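Local coordinates for DNA polymerase (Bacillus phage phi29, PDB 2PY5), which replicates the viral DNA by protein-primed, highly processive strand displacement and proofreads it with a 3'-5' exonuclease, at residues 63-68 against 563-568. The protein carries 2 engineered substitutions. Sequence-based numbering, arbitrary orientation.
Sequences LKFAGA and GGVVLV. Engineered in segment 63-68: Ala66 (natural residue Asp). With nucleotides of chain A; nucleotides of chain B.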
loop_
_atom_site.group_PDB
_atom_site.type_symbol
_atom_site.label_atom_id
_atom_site.label_comp_id
_atom_site.label_asym_id
_atom_site.label_seq_id
_atom_site.Cartn_x
_atom_site.Cartn_y
_atom_site.Cartn_z
ATOM N N LEU F 63 -8.396 0.458 -11.976
ATOM C CA LEU F 63 -8.763 1.397 -13.007
ATOM C C LEU F 63 -7.613 1.806 -13.929
ATOM O O LEU F 63 -7.855 2.141 -15.082
ATOM C CB LEU F 63 -9.414 2.629 -12.344
ATOM C CG LEU F 63 -9.938 3.706 -13.289
ATOM C CD1 LEU F 63 -11.070 3.197 -14.137
ATOM C CD2 LEU F 63 -10.317 4.974 -12.520
ATOM N N LYS F 64 -6.386 1.779 -13.417
ATOM C CA LYS F 64 -5.179 2.078 -14.204
ATOM C C LYS F 64 -5.104 1.196 -15.454
ATOM O O LYS F 64 -4.479 1.579 -16.447
ATOM C CB LYS F 64 -3.958 1.829 -13.326
ATOM C CG LYS F 64 -2.658 2.242 -13.892
ATOM C CD LYS F 64 -1.617 2.241 -12.803
ATOM C CE LYS F 64 -0.238 2.603 -13.313
ATOM N NZ LYS F 64 -0.186 3.958 -13.940
ATOM N N PHE F 65 -5.715 0.016 -15.384
ATOM C CA PHE F 65 -5.755 -0.904 -16.529
ATOM C C PHE F 65 -6.979 -0.621 -17.410
ATOM O O PHE F 65 -6.843 -0.134 -18.513
ATOM C CB PHE F 65 -5.721 -2.360 -16.053
ATOM C CG PHE F 65 -5.680 -3.346 -17.178
ATOM C CD1 PHE F 65 -4.492 -3.601 -17.850
ATOM C CD2 PHE F 65 -6.835 -3.976 -17.586
ATOM C CE1 PHE F 65 -4.465 -4.492 -18.927
ATOM C CE2 PHE F 65 -6.805 -4.879 -18.672
ATOM C CZ PHE F 65 -5.631 -5.116 -19.313
ATOM N N ALA F 66 -8.186 -0.905 -16.918
ATOM C CA ALA F 66 -9.400 -0.698 -17.724
ATOM C C ALA F 66 -9.518 0.739 -18.225
ATOM O O ALA F 66 -9.949 0.978 -19.346
ATOM C CB ALA F 66 -10.659 -1.074 -16.915
ATOM N N GLY F 67 -9.147 1.695 -17.375
ATOM C CA GLY F 67 -9.184 3.108 -17.699
ATOM C C GLY F 67 -8.473 3.479 -18.977
ATOM O O GLY F 67 -8.912 4.386 -19.682
ATOM N N ALA F 68 -7.366 2.804 -19.277
ATOM C CA ALA F 68 -6.643 3.050 -20.534
ATOM C C ALA F 68 -7.532 2.793 -21.744
ATOM O O ALA F 68 -7.519 3.569 -22.705
ATOM C CB ALA F 68 -5.398 2.198 -20.608
ATOM N N GLY F 563 -5.211 1.754 -28.433
ATOM C CA GLY F 563 -6.365 1.042 -27.899
ATOM C C GLY F 563 -6.373 0.814 -26.408
ATOM O O GLY F 563 -7.428 0.732 -25.798
ATOM N N GLY F 564 -5.204 0.698 -25.789
ATOM C CA GLY F 564 -5.150 0.467 -24.373
ATOM C C GLY F 564 -3.794 0.038 -23.878
ATOM O O GLY F 564 -2.770 0.503 -24.367
ATOM N N VAL F 565 -3.796 -0.899 -22.950
ATOM C CA VAL F 565 -2.582 -1.401 -22.311
ATOM C C VAL F 565 -2.463 -2.894 -22.603
ATOM O O VAL F 565 -3.428 -3.632 -22.421
ATOM C CB VAL F 565 -2.578 -1.191 -20.770
ATOM C CG1 VAL F 565 -1.482 -2.038 -20.086
ATOM C CG2 VAL F 565 -2.389 0.278 -20.440
ATOM N N VAL F 566 -1.275 -3.317 -23.032
ATOM C CA VAL F 566 -0.920 -4.736 -23.074
ATOM C C VAL F 566 0.070 -5.030 -21.961
ATOM O O VAL F 566 1.021 -4.280 -21.754
ATOM C CB VAL F 566 -0.299 -5.126 -24.428
ATOM C CG1 VAL F 566 0.253 -6.554 -24.390
ATOM C CG2 VAL F 566 -1.326 -4.972 -25.511
ATOM N N LEU F 567 -0.160 -6.128 -21.254
ATOM C CA LEU F 567 0.752 -6.626 -20.240
ATOM C C LEU F 567 1.702 -7.574 -20.948
ATOM O O LEU F 567 1.309 -8.671 -21.351
ATOM C CB LEU F 567 -0.022 -7.341 -19.141
ATOM C CG LEU F 567 -0.965 -6.412 -18.359
ATOM C CD1 LEU F 567 -1.822 -7.185 -17.374
ATOM C CD2 LEU F 567 -0.128 -5.368 -17.640
ATOM N N VAL F 568 2.919 -7.099 -21.191
ATOM C CA VAL F 568 3.931 -7.864 -21.916
ATOM C C VAL F 568 4.779 -8.605 -20.907
ATOM O O VAL F 568 5.217 -8.012 -19.923
ATOM C CB VAL F 568 4.833 -6.921 -22.734
ATOM C CG1 VAL F 568 5.941 -7.692 -23.446
ATOM C CG2 VAL F 568 4.011 -6.143 -23.738
ATOM P P DT A 7 -7.970 -9.383 -15.021
ATOM O OP1 DT A 7 -9.411 -9.677 -15.033
ATOM O OP2 DT A 7 -7.034 -10.298 -14.337
ATOM O "O5'" DT A 7 -7.410 -9.256 -16.513
ATOM C "C5'" DT A 7 -7.987 -8.355 -17.445
ATOM C "C4'" DT A 7 -7.246 -8.504 -18.761
ATOM O "O4'" DT A 7 -5.848 -8.219 -18.556
ATOM C "C3'" DT A 7 -7.260 -9.901 -19.385
ATOM O "O3'" DT A 7 -8.427 -10.141 -20.182
ATOM C "C2'" DT A 7 -6.020 -9.829 -20.265
ATOM C "C1'" DT A 7 -5.058 -8.991 -19.441
ATOM N N1 DT A 7 -4.061 -9.795 -18.645
ATOM C C2 DT A 7 -2.911 -10.183 -19.286
ATOM O O2 DT A 7 -2.671 -9.917 -20.450
ATOM N N3 DT A 7 -2.035 -10.898 -18.517
ATOM C C4 DT A 7 -2.192 -11.255 -17.193
ATOM O O4 DT A 7 -1.330 -11.908 -16.595
ATOM C C5 DT A 7 -3.420 -10.819 -16.575
ATOM C C7 DT A 7 -3.691 -11.148 -15.138
ATOM C C6 DT A 7 -4.294 -10.114 -17.314
ATOM P P DT A 6 -6.173 -8.032 -9.698
ATOM O OP1 DT A 6 -7.559 -8.182 -9.271
ATOM O OP2 DT A 6 -5.252 -9.174 -9.711
ATOM O "O5'" DT A 6 -6.154 -7.527 -11.224
ATOM C "C5'" DT A 6 -7.126 -6.605 -11.690
ATOM C "C4'" DT A 6 -6.738 -6.216 -13.097
ATOM O "O4'" DT A 6 -5.461 -5.555 -13.111
ATOM C "C3'" DT A 6 -6.562 -7.414 -14.023
ATOM O "O3'" DT A 6 -7.814 -7.857 -14.543
ATOM C "C2'" DT A 6 -5.620 -6.859 -15.083
ATOM C "C1'" DT A 6 -4.818 -5.790 -14.350
ATOM N N1 DT A 6 -3.413 -6.182 -14.034
ATOM C C2 DT A 6 -2.418 -5.268 -14.273
ATOM O O2 DT A 6 -2.615 -4.158 -14.728
ATOM N N3 DT A 6 -1.159 -5.716 -13.959
ATOM C C4 DT A 6 -0.815 -6.947 -13.425
ATOM O O4 DT A 6 0.352 -7.234 -13.173
ATOM C C5 DT A 6 -1.915 -7.844 -13.171
ATOM C C7 DT A 6 -1.670 -9.199 -12.598
ATOM C C6 DT A 6 -3.156 -7.424 -13.487
ATOM P P DT B 5 5.893 9.234 -15.707
ATOM O OP1 DT B 5 7.325 9.376 -15.333
ATOM O OP2 DT B 5 5.040 10.433 -15.870
ATOM O "O5'" DT B 5 5.804 8.451 -17.101
ATOM C "C5'" DT B 5 6.565 7.275 -17.319
ATOM C "C4'" DT B 5 5.927 6.428 -18.403
ATOM O "O4'" DT B 5 4.694 5.838 -17.924
ATOM C "C3'" DT B 5 5.537 7.168 -19.674
ATOM O "O3'" DT B 5 5.749 6.309 -20.784
ATOM C "C2'" DT B 5 4.055 7.483 -19.481
ATOM C "C1'" DT B 5 3.607 6.230 -18.751
ATOM N N1 DT B 5 2.460 6.393 -17.813
ATOM C C2 DT B 5 1.403 5.509 -17.874
ATOM O O2 DT B 5 1.298 4.557 -18.660
ATOM N N3 DT B 5 0.438 5.768 -16.926
ATOM C C4 DT B 5 0.420 6.777 -15.981
ATOM O O4 DT B 5 -0.507 6.879 -15.182
ATOM C C5 DT B 5 1.560 7.650 -15.969
ATOM C C7 DT B 5 1.659 8.776 -14.994
ATOM C C6 DT B 5 2.523 7.421 -16.878
#
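Phe65 and Leu567 illustrate how a helix and a strand almost 500 residues apart can build one apolar surface for single-stranded DNA, with Val565 packed behind them against the helix. The N-to-C directions of helix 63-68 and strand 564-568 lie at 127°, with a closest axis approach of 6.9 Å, and the two meet through van der Waals contacts. Phe65 holds CG anti to the backbone N (chi1 -177°), beside the carbonyl carbon. Its ring meets the strand by one corner: CE1 lies 4.0 Å from Val565 CG1 and equally far from Leu567 CG, with the carbonyl O of Val565 also close by. The second methyl, CG2, packs against Ala68 CB at 3.6 Å, so the two branches of Val565 meet two helix residues. That alanine also rests near the backbone of Gly564, where the helix and strand backbones come nearest. Val565 and Leu567 also touch Pro558 of the antiparallel partner strand 551-561.

Phe65, which binds single-stranded DNA and is essential for 3'-5' exonucleolysis, has C2' of DT6 of chain A 4.0 Å above one ring face, offset toward the rim, while its CZ comes within 3.2 Å of O4' of DT7 of chain A. Leu567 slots CD1 between the two bases, 3.7 Å from N1 of DT7 and from C2 of DT6, both of chain A. Helix and C-terminal beta hairpin thus jointly line the single-stranded DNA cleft of the proofreading 3'-5' exonuclease site.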